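Local coordinates for protein P450 epoxidase (Sorangium cellulosum, PDB 1Q5D) that is a cytochrome P450, a mostly helical haem protein with a smaller part built of beta strands, at residues I41-L52 and Y315-E324; H103-N111 and S237-L247. One frame throughout, in Å; residues are numbered along the deposited sequence.

Overall arrangement
Contacts 1 and 2 share no secondary-structure element. Their centres lie 32 Å apart, and their nearest atoms about 18 Å. In sequence, contact 2 is nested inside the loop that contact 1 closes. Both are partly buried and away from the centre of the chain. Contact 1 joins two beta hairpins in the strand-rich part. It is mainly apolar, organised round one tryptophan and one carboxylate. Contact 2 joins helix 100-110 to the start of helix 241-255 and the loop before it, and divides more evenly between a charged side and an aliphatic side. It stands beside the haem, since His-103 and Arg-107 of its first helix bind a propionate. Contact 1 does not touch the haem.

Contact 1 of 2, residues I41-L52 and Y315-E324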
loop_
_atom_site.group_PDB
_atom_site.type_symbol
_atom_site.label_atom_id
_atom_site.label_comp_id
_atom_site.label_asym_id
_atom_site.label_seq_id
_atom_site.Cartn_x
_atom_site.Cartn_y
_atom_site.Cartn_z
ATOM N N ILE A 41 0.840 -19.440 15.019
ATOM C CA ILE A 41 -0.543 -19.094 14.685
ATOM C C ILE A 41 -1.384 -18.881 15.946
ATOM O O ILE A 41 -1.208 -19.564 16.961
ATOM C CB ILE A 41 -1.182 -20.180 13.783
ATOM C CG1 ILE A 41 -2.485 -19.676 13.140
ATOM C CG2 ILE A 41 -1.418 -21.478 14.576
ATOM C CD1 ILE A 41 -3.060 -20.607 12.097
ATOM N N PHE A 42 -2.290 -17.916 15.886
ATOM C CA PHE A 42 -3.237 -17.717 16.966
ATOM C C PHE A 42 -4.525 -17.147 16.415
ATOM O O PHE A 42 -4.539 -16.586 15.305
ATOM C CB PHE A 42 -2.646 -16.814 18.046
ATOM C CG PHE A 42 -2.422 -15.386 17.615
ATOM C CD1 PHE A 42 -3.446 -14.443 17.717
ATOM C CD2 PHE A 42 -1.177 -14.975 17.151
ATOM C CE1 PHE A 42 -3.237 -13.127 17.348
ATOM C CE2 PHE A 42 -0.962 -13.651 16.779
ATOM C CZ PHE A 42 -2.006 -12.725 16.878
ATOM N N TYR A 43 -5.612 -17.308 17.172
ATOM C CA TYR A 43 -6.881 -16.723 16.766
ATOM C C TYR A 43 -7.036 -15.338 17.389
ATOM O O TYR A 43 -6.872 -15.156 18.604
ATOM C CB TYR A 43 -8.071 -17.612 17.146
ATOM C CG TYR A 43 -9.329 -17.236 16.409
ATOM C CD1 TYR A 43 -9.606 -17.775 15.165
ATOM C CD2 TYR A 43 -10.233 -16.319 16.947
ATOM C CE1 TYR A 43 -10.747 -17.427 14.473
ATOM C CE2 TYR A 43 -11.384 -15.962 16.261
ATOM C CZ TYR A 43 -11.634 -16.525 15.024
ATOM O OH TYR A 43 -12.764 -16.190 14.318
ATOM N N TRP A 44 -7.349 -14.364 16.544
ATOM C CA TRP A 44 -7.489 -12.981 16.966
ATOM C C TRP A 44 -8.969 -12.713 17.179
ATOM O O TRP A 44 -9.719 -12.603 16.221
ATOM C CB TRP A 44 -6.954 -12.040 15.879
ATOM C CG TRP A 44 -7.077 -10.572 16.203
ATOM C CD1 TRP A 44 -7.228 -9.997 17.443
ATOM C CD2 TRP A 44 -7.048 -9.492 15.269
ATOM N NE1 TRP A 44 -7.306 -8.626 17.328
ATOM C CE2 TRP A 44 -7.189 -8.291 16.002
ATOM C CE3 TRP A 44 -6.903 -9.413 13.876
ATOM C CZ2 TRP A 44 -7.205 -7.041 15.392
ATOM C CZ3 TRP A 44 -6.929 -8.176 13.274
ATOM C CH2 TRP A 44 -7.059 -7.000 14.033
ATOM N N ASP A 45 -9.380 -12.621 18.442
ATOM C CA ASP A 45 -10.789 -12.484 18.780
ATOM C C ASP A 45 -11.493 -11.343 18.040
ATOM O O ASP A 45 -12.450 -11.576 17.305
ATOM C CB ASP A 45 -10.982 -12.380 20.314
ATOM C CG ASP A 45 -10.214 -11.210 20.943
ATOM O OD1 ASP A 45 -10.467 -10.912 22.137
ATOM O OD2 ASP A 45 -9.352 -10.513 20.344
ATOM N N GLU A 46 -11.019 -10.114 18.212
ATOM C CA GLU A 46 -11.714 -8.973 17.617
ATOM C C GLU A 46 -11.615 -8.970 16.096
ATOM O O GLU A 46 -12.522 -8.498 15.401
ATOM C CB GLU A 46 -11.200 -7.659 18.185
ATOM C CG GLU A 46 -11.894 -6.442 17.590
ATOM C CD GLU A 46 -11.501 -5.154 18.269
ATOM O OE1 GLU A 46 -10.544 -5.176 19.074
ATOM O OE2 GLU A 46 -12.141 -4.104 17.973
ATOM N N GLY A 47 -10.520 -9.512 15.577
ATOM C CA GLY A 47 -10.350 -9.604 14.143
ATOM C C GLY A 47 -11.139 -10.753 13.549
ATOM O O GLY A 47 -11.301 -10.833 12.341
ATOM N N ARG A 48 -11.629 -11.655 14.401
ATOM C CA ARG A 48 -12.360 -12.831 13.926
ATOM C C ARG A 48 -11.573 -13.590 12.864
ATOM O O ARG A 48 -12.117 -13.963 11.824
ATOM C CB ARG A 48 -13.731 -12.461 13.343
ATOM C CG ARG A 48 -14.701 -11.754 14.289
ATOM C CD ARG A 48 -15.492 -10.642 13.609
ATOM N NE ARG A 48 -16.415 -11.161 12.609
ATOM C CZ ARG A 48 -16.825 -10.499 11.533
ATOM N NH1 ARG A 48 -16.392 -9.277 11.271
ATOM N NH2 ARG A 48 -17.675 -11.071 10.706
ATOM N N SER A 49 -10.291 -13.816 13.102
ATOM C CA SER A 49 -9.508 -14.547 12.116
ATOM C C SER A 49 -8.240 -15.103 12.733
ATOM O O SER A 49 -7.802 -14.646 13.780
ATOM C CB SER A 49 -9.149 -13.636 10.940
ATOM O OG SER A 49 -8.177 -12.698 11.333
ATOM N N TRP A 50 -7.665 -16.104 12.079
ATOM C CA TRP A 50 -6.364 -16.621 12.470
ATOM C C TRP A 50 -5.262 -15.655 12.045
ATOM O O TRP A 50 -5.441 -14.914 11.080
ATOM C CB TRP A 50 -6.150 -17.967 11.798
ATOM C CG TRP A 50 -7.107 -19.011 12.272
ATOM C CD1 TRP A 50 -8.251 -19.437 11.642
ATOM C CD2 TRP A 50 -7.007 -19.766 13.480
ATOM N NE1 TRP A 50 -8.857 -20.420 12.388
ATOM C CE2 TRP A 50 -8.117 -20.635 13.525
ATOM C CE3 TRP A 50 -6.075 -19.811 14.528
ATOM C CZ2 TRP A 50 -8.320 -21.540 14.571
ATOM C CZ3 TRP A 50 -6.295 -20.702 15.582
ATOM C CH2 TRP A 50 -7.404 -21.554 15.584
ATOM N N VAL A 51 -4.123 -15.695 12.743
ATOM C CA VAL A 51 -2.990 -14.797 12.480
ATOM C C VAL A 51 -1.712 -15.625 12.382
ATOM O O VAL A 51 -1.361 -16.356 13.324
ATOM C CB VAL A 51 -2.822 -13.753 13.598
ATOM C CG1 VAL A 51 -1.567 -12.908 13.391
ATOM C CG2 VAL A 51 -4.053 -12.835 13.679
ATOM N N LEU A 52 -1.018 -15.521 11.252
ATOM C CA LEU A 52 0.259 -16.218 11.075
ATOM C C LEU A 52 1.428 -15.272 11.313
ATOM O O LEU A 52 1.503 -14.188 10.705
ATOM C CB LEU A 52 0.333 -16.851 9.683
ATOM C CG LEU A 52 -0.621 -18.026 9.466
ATOM C CD1 LEU A 52 -0.813 -18.307 7.988
ATOM C CD2 LEU A 52 -0.095 -19.264 10.189
ATOM N N TYR A 315 -3.331 -26.417 10.049
ATOM C CA TYR A 315 -2.212 -25.556 9.673
ATOM C C TYR A 315 -1.471 -25.042 10.904
ATOM O O TYR A 315 -2.043 -24.325 11.735
ATOM C CB TYR A 315 -2.707 -24.385 8.804
ATOM C CG TYR A 315 -1.684 -23.854 7.822
ATOM C CD1 TYR A 315 -1.662 -24.295 6.501
ATOM C CD2 TYR A 315 -0.729 -22.919 8.214
ATOM C CE1 TYR A 315 -0.712 -23.820 5.600
ATOM C CE2 TYR A 315 0.219 -22.435 7.322
ATOM C CZ TYR A 315 0.220 -22.885 6.018
ATOM O OH TYR A 315 1.157 -22.410 5.125
ATOM N N CYS A 316 -0.196 -25.411 11.016
ATOM C CA CYS A 316 0.649 -24.968 12.123
ATOM C C CYS A 316 0.065 -25.382 13.482
ATOM O O CYS A 316 0.304 -24.729 14.496
ATOM C CB CYS A 316 0.858 -23.449 12.071
ATOM S SG CYS A 316 1.851 -22.844 10.673
ATOM N N GLY A 317 -0.711 -26.463 13.487
ATOM C CA GLY A 317 -1.281 -26.994 14.714
ATOM C C GLY A 317 -2.659 -26.438 15.027
ATOM O O GLY A 317 -3.169 -26.609 16.138
ATOM N N ALA A 318 -3.268 -25.770 14.051
ATOM C CA ALA A 318 -4.609 -25.228 14.230
ATOM C C ALA A 318 -5.606 -25.889 13.292
ATOM O O ALA A 318 -5.276 -26.234 12.154
ATOM C CB ALA A 318 -4.610 -23.719 14.024
ATOM N N SER A 319 -6.832 -26.049 13.775
ATOM C CA SER A 319 -7.900 -26.617 12.968
ATOM C C SER A 319 -8.710 -25.500 12.337
ATOM O O SER A 319 -9.655 -24.981 12.941
ATOM C CB SER A 319 -8.803 -27.501 13.829
ATOM O OG SER A 319 -8.046 -28.553 14.405
ATOM N N ILE A 320 -8.330 -25.131 11.119
ATOM C CA ILE A 320 -8.971 -24.027 10.421
ATOM C C ILE A 320 -10.152 -24.522 9.606
ATOM O O ILE A 320 -10.032 -25.471 8.832
ATOM C CB ILE A 320 -7.943 -23.298 9.514
ATOM C CG1 ILE A 320 -6.741 -22.844 10.347
ATOM C CG2 ILE A 320 -8.598 -22.121 8.805
ATOM C CD1 ILE A 320 -5.598 -22.252 9.542
ATOM N N LYS A 321 -11.295 -23.868 9.770
ATOM C CA LYS A 321 -12.496 -24.277 9.062
ATOM C C LYS A 321 -12.716 -23.510 7.756
ATOM O O LYS A 321 -12.217 -22.396 7.575
ATOM C CB LYS A 321 -13.725 -24.171 9.974
ATOM C CG LYS A 321 -13.575 -24.886 11.317
ATOM C CD LYS A 321 -13.218 -26.369 11.150
ATOM C CE LYS A 321 -13.190 -27.095 12.501
ATOM N NZ LYS A 321 -12.244 -28.252 12.508
ATOM N N LYS A 322 -13.470 -24.122 6.849
ATOM C CA LYS A 322 -13.818 -23.501 5.577
ATOM C C LYS A 322 -14.431 -22.118 5.759
ATOM O O LYS A 322 -15.338 -21.940 6.563
ATOM C CB LYS A 322 -14.799 -24.391 4.817
ATOM C CG LYS A 322 -15.277 -23.807 3.507
ATOM C CD LYS A 322 -16.034 -24.836 2.696
ATOM C CE LYS A 322 -16.766 -24.168 1.546
ATOM N NZ LYS A 322 -15.809 -23.786 0.484
ATOM N N GLY A 323 -13.928 -21.141 5.002
ATOM C CA GLY A 323 -14.481 -19.797 5.020
ATOM C C GLY A 323 -13.968 -18.896 6.132
ATOM O O GLY A 323 -14.399 -17.743 6.245
ATOM N N GLU A 324 -13.052 -19.412 6.948
ATOM C CA GLU A 324 -12.436 -18.632 8.012
ATOM C C GLU A 324 -11.309 -17.752 7.469
ATOM O O GLU A 324 -10.543 -18.165 6.598
ATOM C CB GLU A 324 -11.890 -19.542 9.120
ATOM C CG GLU A 324 -12.960 -20.212 9.980
ATOM C CD GLU A 324 -12.418 -20.741 11.305
ATOM O OE1 GLU A 324 -11.403 -21.480 11.304
ATOM O OE2 GLU A 324 -13.000 -20.404 12.359
HETATM O O HOH W 1 -13.641 -17.669 12.407
#
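Glu-324 OE1 is gripped by two donors. Trp-50 NE1 gives it a nearly straight bond of 3.0 Å (165°), and Lys-321 N one of 2.8 Å. The two arrive from opposite faces of the carboxylate plane. The acceptor lies in the plane of the indole, while the carboxylate is turned 74° from that ring. The bond from Lys-321 N also ties together the type II turn 321-324.

The other carboxylate oxygen is reached through water. The water lies 2.6 Å from Tyr-43 OH and 2.8 Å from Glu-324 OE2.

The indole of Trp-50 is clasped on both faces. Ala-318 CB stands 4.0 Å from the centroid of the six-membered ring, and Ile-320 CG1 lies equally over the five-membered ring. Both are CH-pi contacts. Tyr-43 CD1 covers the opposite face, 3.6 Å above the plane. With CG beside its own backbone N (chi1 -65°), the indole lies against Ala-318 and Ile-320 with NE1 toward Glu-324.

Ile-41 extends the apolar patch with two branches. CG2 touches Cys-316 CB and Ala-318 CB, each at 3.9 Å. CD1 crosses to Ile-320 CD1. Leu-52 CD2 touches both the sulfur of Cys-316 and the ring of Tyr-315, which lie on the same side of it.

Two hairpins meet here. Strands 41-44 and 49-52 are joined by a type I turn with a G1 bulge, where Arg-48 and Ser-49 face Trp-44. The other hairpin, 313-315 with 318-320, closes through a type I' turn at Tyr-315 to Ala-318. Strand 49-52 also pairs in parallel with strand 325-329, which places the first hairpin at the edge of the mixed sheet. Helix 55-62 flanks the contact, with Val-61 touching both Leu-52 and Tyr-315, and Phe-67 meets the Tyr-315 ring edge-to-face.

Contact 2 of 2, residues H103-N111 and S237-L247; sequences HARVRKLVN and SRLSTKELVAL. With HEM (protoporphyrin IX containing Fe), chain B.
Arg-105 and Glu-243 meet end-on, although their side chains run at about a right angle to each other. NH2 of Arg-105 bonds OE1 of Glu-243 at 2.7 Å, and its NH1 bonds OE2 at 2.9 Å. The guanidinium and carboxylate planes are 28° apart, and both oxygens are met on their syn sides. A bend at chi3 turns the otherwise extended arginine chain. NH1 also reaches Arg-238 O at 2.8 Å, from above that carbonyl plane.

Glu-243 OE2 has a second donor. Ser-240 N comes to it from the opposite face of the carboxylate, and Glu-243 N bonds back to Ser-240 OG. This is a capping box at the start of helix 241-255.

Aliphatic groups meet beside the charges. Leu-109 lies across Leu-239 at about a right angle, with their CD2 atoms 3.6 Å apart. Val-106 likewise crosses Leu-239, CG2 against CD1. Val-110 and Leu-247 reach toward each other tip to tip, with Leu-247 CD2 4.1 Å from Val-110 CB. The two helical segments cross at -60°. The first is part of helix C in P450 naming, the second opens the long central helix.

His-103 and Arg-107 leave the helix on the side away from this interface, and their ends bond the haem. His-103 NE2 donates to propionate oxygen O2D at 2.7 Å, almost straight (175°). Arg-107 NH1 bonds the same oxygen at 2.8 Å. Asn-111 OD1 accepts from both NE and NH2 of Arg-107 and so fixes the rotation of its guanidinium. His-363 stacks on the His-103 ring.

One helix thus carries a salt bridge on one face and hydrogen bonds to a haem propionate on another. The paired donors would favour an ionised Glu-243 despite its burial, and Asp-102 adds a second acidic partner for Arg-105 NH2. This ties the capped helix start to the helix that holds the propionate.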
loop_
_atom_site.group_PDB
_atom_site.type_symbol
_atom_site.label_atom_id
_atom_site.label_comp_id
_atom_site.label_asym_id
_atom_site.label_seq_id
_atom_site.Cartn_x
_atom_site.Cartn_y
_atom_site.Cartn_z
ATOM N N HIS A 103 -9.109 -13.137 -12.737
ATOM C CA HIS A 103 -8.056 -12.329 -12.145
ATOM C C HIS A 103 -6.809 -12.350 -13.018
ATOM O O HIS A 103 -6.208 -11.306 -13.259
ATOM C CB HIS A 103 -7.701 -12.817 -10.752
ATOM C CG HIS A 103 -6.474 -12.171 -10.193
ATOM N ND1 HIS A 103 -5.238 -12.781 -10.209
ATOM C CD2 HIS A 103 -6.290 -10.962 -9.613
ATOM C CE1 HIS A 103 -4.346 -11.979 -9.655
ATOM N NE2 HIS A 103 -4.958 -10.865 -9.293
ATOM N N ALA A 104 -6.414 -13.539 -13.486
ATOM C CA ALA A 104 -5.207 -13.672 -14.302
ATOM C C ALA A 104 -5.331 -12.894 -15.598
ATOM O O ALA A 104 -4.372 -12.281 -16.061
ATOM C CB ALA A 104 -4.899 -15.171 -14.600
ATOM N N ARG A 105 -6.530 -12.921 -16.171
ATOM C CA ARG A 105 -6.813 -12.234 -17.412
ATOM C C ARG A 105 -6.597 -10.731 -17.238
ATOM O O ARG A 105 -5.856 -10.103 -17.992
ATOM C CB ARG A 105 -8.249 -12.527 -17.844
ATOM C CG ARG A 105 -8.730 -11.727 -19.042
ATOM C CD ARG A 105 -10.083 -12.193 -19.602
ATOM N NE ARG A 105 -11.131 -12.326 -18.582
ATOM C CZ ARG A 105 -11.718 -11.307 -17.946
ATOM N NH1 ARG A 105 -11.362 -10.051 -18.196
ATOM N NH2 ARG A 105 -12.654 -11.547 -17.033
ATOM N N VAL A 106 -7.232 -10.168 -16.219
ATOM C CA VAL A 106 -7.087 -8.748 -15.935
ATOM C C VAL A 106 -5.635 -8.361 -15.662
ATOM O O VAL A 106 -5.157 -7.393 -16.223
ATOM C CB VAL A 106 -7.992 -8.304 -14.775
ATOM C CG1 VAL A 106 -7.877 -6.797 -14.542
ATOM C CG2 VAL A 106 -9.443 -8.674 -15.090
ATOM N N ARG A 107 -4.934 -9.116 -14.814
ATOM C CA ARG A 107 -3.515 -8.833 -14.543
ATOM C C ARG A 107 -2.642 -8.928 -15.802
ATOM O O ARG A 107 -1.784 -8.080 -16.036
ATOM C CB ARG A 107 -2.958 -9.765 -13.461
ATOM C CG ARG A 107 -3.442 -9.441 -12.042
ATOM C CD ARG A 107 -3.094 -8.042 -11.568
ATOM N NE ARG A 107 -1.650 -7.771 -11.598
ATOM C CZ ARG A 107 -0.843 -7.895 -10.559
ATOM N NH1 ARG A 107 -1.334 -8.304 -9.383
ATOM N NH2 ARG A 107 0.466 -7.622 -10.689
ATOM N N LYS A 108 -2.866 -9.960 -16.608
ATOM C CA LYS A 108 -2.055 -10.165 -17.816
ATOM C C LYS A 108 -2.212 -8.942 -18.718
ATOM O O LYS A 108 -1.265 -8.483 -19.357
ATOM C CB LYS A 108 -2.476 -11.467 -18.530
ATOM C CG LYS A 108 -1.750 -11.753 -19.852
ATOM C CD LYS A 108 -1.737 -13.262 -20.168
ATOM C CE LYS A 108 -0.904 -13.568 -21.407
ATOM N NZ LYS A 108 -1.582 -14.572 -22.282
ATOM N N LEU A 109 -3.422 -8.395 -18.731
ATOM C CA LEU A 109 -3.742 -7.210 -19.515
ATOM C C LEU A 109 -3.049 -5.924 -19.033
ATOM O O LEU A 109 -2.549 -5.143 -19.851
ATOM C CB LEU A 109 -5.260 -7.015 -19.520
ATOM C CG LEU A 109 -5.908 -5.896 -20.327
ATOM C CD1 LEU A 109 -5.811 -6.165 -21.824
ATOM C CD2 LEU A 109 -7.355 -5.769 -19.912
ATOM N N VAL A 110 -3.019 -5.688 -17.717
ATOM C CA VAL A 110 -2.521 -4.408 -17.212
ATOM C C VAL A 110 -1.044 -4.438 -16.807
ATOM O O VAL A 110 -0.395 -3.394 -16.787
ATOM C CB VAL A 110 -3.412 -3.861 -16.049
ATOM C CG1 VAL A 110 -3.282 -4.736 -14.805
ATOM C CG2 VAL A 110 -3.096 -2.396 -15.736
ATOM N N ASN A 111 -0.503 -5.625 -16.515
ATOM C CA ASN A 111 0.877 -5.729 -16.016
ATOM C C ASN A 111 1.936 -5.013 -16.885
ATOM O O ASN A 111 2.805 -4.306 -16.353
ATOM C CB ASN A 111 1.274 -7.199 -15.755
ATOM C CG ASN A 111 0.719 -7.737 -14.431
ATOM O OD1 ASN A 111 0.206 -6.979 -13.610
ATOM N ND2 ASN A 111 0.838 -9.046 -14.220
ATOM N N SER A 237 -13.721 -10.251 -25.537
ATOM C CA SER A 237 -14.023 -10.406 -24.126
ATOM C C SER A 237 -12.729 -10.516 -23.332
ATOM O O SER A 237 -12.415 -11.577 -22.795
ATOM C CB SER A 237 -14.904 -11.637 -23.891
ATOM O OG SER A 237 -15.662 -11.956 -25.051
ATOM N N ARG A 238 -11.978 -9.420 -23.278
ATOM C CA ARG A 238 -10.735 -9.372 -22.513
ATOM C C ARG A 238 -10.884 -8.536 -21.237
ATOM O O ARG A 238 -10.074 -8.651 -20.316
ATOM C CB ARG A 238 -9.570 -8.851 -23.364
ATOM C CG ARG A 238 -9.962 -8.280 -24.726
ATOM C CD ARG A 238 -8.779 -8.104 -25.690
ATOM N NE ARG A 238 -8.816 -6.817 -26.384
ATOM C CZ ARG A 238 -7.755 -6.042 -26.594
ATOM N NH1 ARG A 238 -6.554 -6.420 -26.168
ATOM N NH2 ARG A 238 -7.892 -4.887 -27.233
ATOM N N LEU A 239 -11.929 -7.713 -21.184
ATOM C CA LEU A 239 -12.184 -6.868 -20.017
ATOM C C LEU A 239 -13.611 -6.323 -20.044
ATOM O O LEU A 239 -14.052 -5.777 -21.060
ATOM C CB LEU A 239 -11.175 -5.715 -19.981
ATOM C CG LEU A 239 -11.101 -4.815 -18.743
ATOM C CD1 LEU A 239 -10.636 -5.601 -17.516
ATOM C CD2 LEU A 239 -10.174 -3.644 -19.025
ATOM N N SER A 240 -14.336 -6.484 -18.940
ATOM C CA SER A 240 -15.687 -5.928 -18.827
ATOM C C SER A 240 -15.661 -4.489 -18.308
ATOM O O SER A 240 -14.677 -4.044 -17.717
ATOM C CB SER A 240 -16.550 -6.788 -17.902
ATOM O OG SER A 240 -16.268 -6.493 -16.535
ATOM N N THR A 241 -16.756 -3.764 -18.522
ATOM C CA THR A 241 -16.862 -2.395 -18.034
ATOM C C THR A 241 -16.678 -2.337 -16.511
ATOM O O THR A 241 -15.962 -1.484 -16.005
ATOM C CB THR A 241 -18.218 -1.776 -18.475
ATOM O OG1 THR A 241 -18.214 -1.613 -19.901
ATOM C CG2 THR A 241 -18.377 -0.340 -17.964
ATOM N N LYS A 242 -17.305 -3.256 -15.786
ATOM C CA LYS A 242 -17.217 -3.240 -14.323
ATOM C C LYS A 242 -15.810 -3.611 -13.845
ATOM O O LYS A 242 -15.327 -3.077 -12.854
ATOM C CB LYS A 242 -18.254 -4.168 -13.696
ATOM C CG LYS A 242 -19.679 -3.612 -13.704
ATOM C CD LYS A 242 -20.660 -4.747 -13.458
ATOM C CE LYS A 242 -22.097 -4.256 -13.374
ATOM N NZ LYS A 242 -22.923 -5.255 -12.651
ATOM N N GLU A 243 -15.164 -4.529 -14.558
ATOM C CA GLU A 243 -13.795 -4.920 -14.239
ATOM C C GLU A 243 -12.887 -3.714 -14.456
ATOM O O GLU A 243 -11.997 -3.432 -13.654
ATOM C CB GLU A 243 -13.336 -6.088 -15.128
ATOM C CG GLU A 243 -13.816 -7.465 -14.688
ATOM C CD GLU A 243 -13.595 -8.524 -15.763
ATOM O OE1 GLU A 243 -13.832 -9.724 -15.497
ATOM O OE2 GLU A 243 -13.183 -8.159 -16.883
ATOM N N LEU A 244 -13.115 -3.010 -15.559
ATOM C CA LEU A 244 -12.287 -1.859 -15.900
ATOM C C LEU A 244 -12.426 -0.757 -14.849
ATOM O O LEU A 244 -11.437 -0.187 -14.379
ATOM C CB LEU A 244 -12.655 -1.348 -17.298
ATOM C CG LEU A 244 -11.854 -0.133 -17.748
ATOM C CD1 LEU A 244 -11.792 -0.020 -19.275
ATOM C CD2 LEU A 244 -12.451 1.129 -17.122
ATOM N N VAL A 245 -13.661 -0.456 -14.463
ATOM C CA VAL A 245 -13.882 0.594 -13.473
ATOM C C VAL A 245 -13.294 0.162 -12.134
ATOM O O VAL A 245 -12.653 0.952 -11.448
ATOM C CB VAL A 245 -15.383 0.939 -13.321
ATOM C CG1 VAL A 245 -15.588 1.976 -12.212
ATOM C CG2 VAL A 245 -15.918 1.485 -14.640
ATOM N N ALA A 246 -13.482 -1.109 -11.792
ATOM C CA ALA A 246 -12.954 -1.621 -10.529
ATOM C C ALA A 246 -11.430 -1.573 -10.523
ATOM O O ALA A 246 -10.828 -1.342 -9.486
ATOM C CB ALA A 246 -13.425 -3.009 -10.276
ATOM N N LEU A 247 -10.826 -1.790 -11.686
ATOM C CA LEU A 247 -9.361 -1.793 -11.810
ATOM C C LEU A 247 -8.741 -0.428 -11.578
ATOM O O LEU A 247 -7.762 -0.281 -10.817
ATOM C CB LEU A 247 -8.943 -2.333 -13.187
ATOM C CG LEU A 247 -7.445 -2.296 -13.472
ATOM C CD1 LEU A 247 -6.710 -3.242 -12.523
ATOM C CD2 LEU A 247 -7.127 -2.663 -14.931
HETATM C CHA HEM B . -1.460 -5.411 -4.252
HETATM C CHB HEM B . 1.743 -3.484 -1.210
HETATM C CHC HEM B . 2.009 0.482 -4.010
HETATM C CHD HEM B . -1.605 -1.201 -6.693
HETATM C C1A HEM B . -0.550 -5.267 -3.239
HETATM C C2A HEM B . -0.185 -6.282 -2.278
HETATM C C3A HEM B . 0.685 -5.745 -1.424
HETATM C C4A HEM B . 0.908 -4.376 -1.824
HETATM C CMA HEM B . 1.352 -6.470 -0.222
HETATM C CAA HEM B . -0.729 -7.731 -2.263
HETATM C CBA HEM B . -1.871 -7.868 -1.252
HETATM C CGA HEM B . -2.311 -9.321 -1.190
HETATM O O1A HEM B . -3.336 -9.627 -0.505
HETATM O O2A HEM B . -1.651 -10.181 -1.842
HETATM C C1B HEM B . 2.067 -2.264 -1.726
HETATM C C2B HEM B . 3.037 -1.379 -1.128
HETATM C C3B HEM B . 3.102 -0.289 -1.875
HETATM C C4B HEM B . 2.186 -0.430 -2.987
HETATM C CMB HEM B . 3.844 -1.616 0.178
HETATM C CAB HEM B . 4.054 0.870 -1.534
HETATM C CBB HEM B . 3.867 2.097 -2.012
HETATM C C1C HEM B . 1.090 0.370 -5.009
HETATM C C2C HEM B . 0.884 1.300 -6.097
HETATM C C3C HEM B . -0.124 0.821 -6.832
HETATM C C4C HEM B . -0.566 -0.426 -6.236
HETATM C CMC HEM B . 1.722 2.590 -6.303
HETATM C CAC HEM B . -0.787 1.382 -8.103
HETATM C CBC HEM B . -0.215 2.362 -8.797
HETATM C C1D HEM B . -1.936 -2.452 -6.238
HETATM C C2D HEM B . -3.055 -3.200 -6.731
HETATM C C3D HEM B . -3.015 -4.512 -5.984
HETATM C C4D HEM B . -1.888 -4.415 -5.097
HETATM C CMD HEM B . -4.058 -2.762 -7.810
HETATM C CAD HEM B . -3.967 -5.709 -6.151
HETATM C CBD HEM B . -3.173 -6.749 -6.952
HETATM C CGD HEM B . -3.990 -7.999 -7.159
HETATM O O1D HEM B . -4.794 -8.334 -6.252
HETATM O O2D HEM B . -3.851 -8.661 -8.231
HETATM N NA HEM B . 0.133 -4.108 -2.943
HETATM N NB HEM B . 1.548 -1.671 -2.879
HETATM N NC HEM B . 0.184 -0.654 -5.124
HETATM N ND HEM B . -1.273 -3.188 -5.270
HETATM FE FE HEM B . 0.278 -2.462 -4.131
HETATM O O HOH W 2 -1.233 -1.630 -2.756
#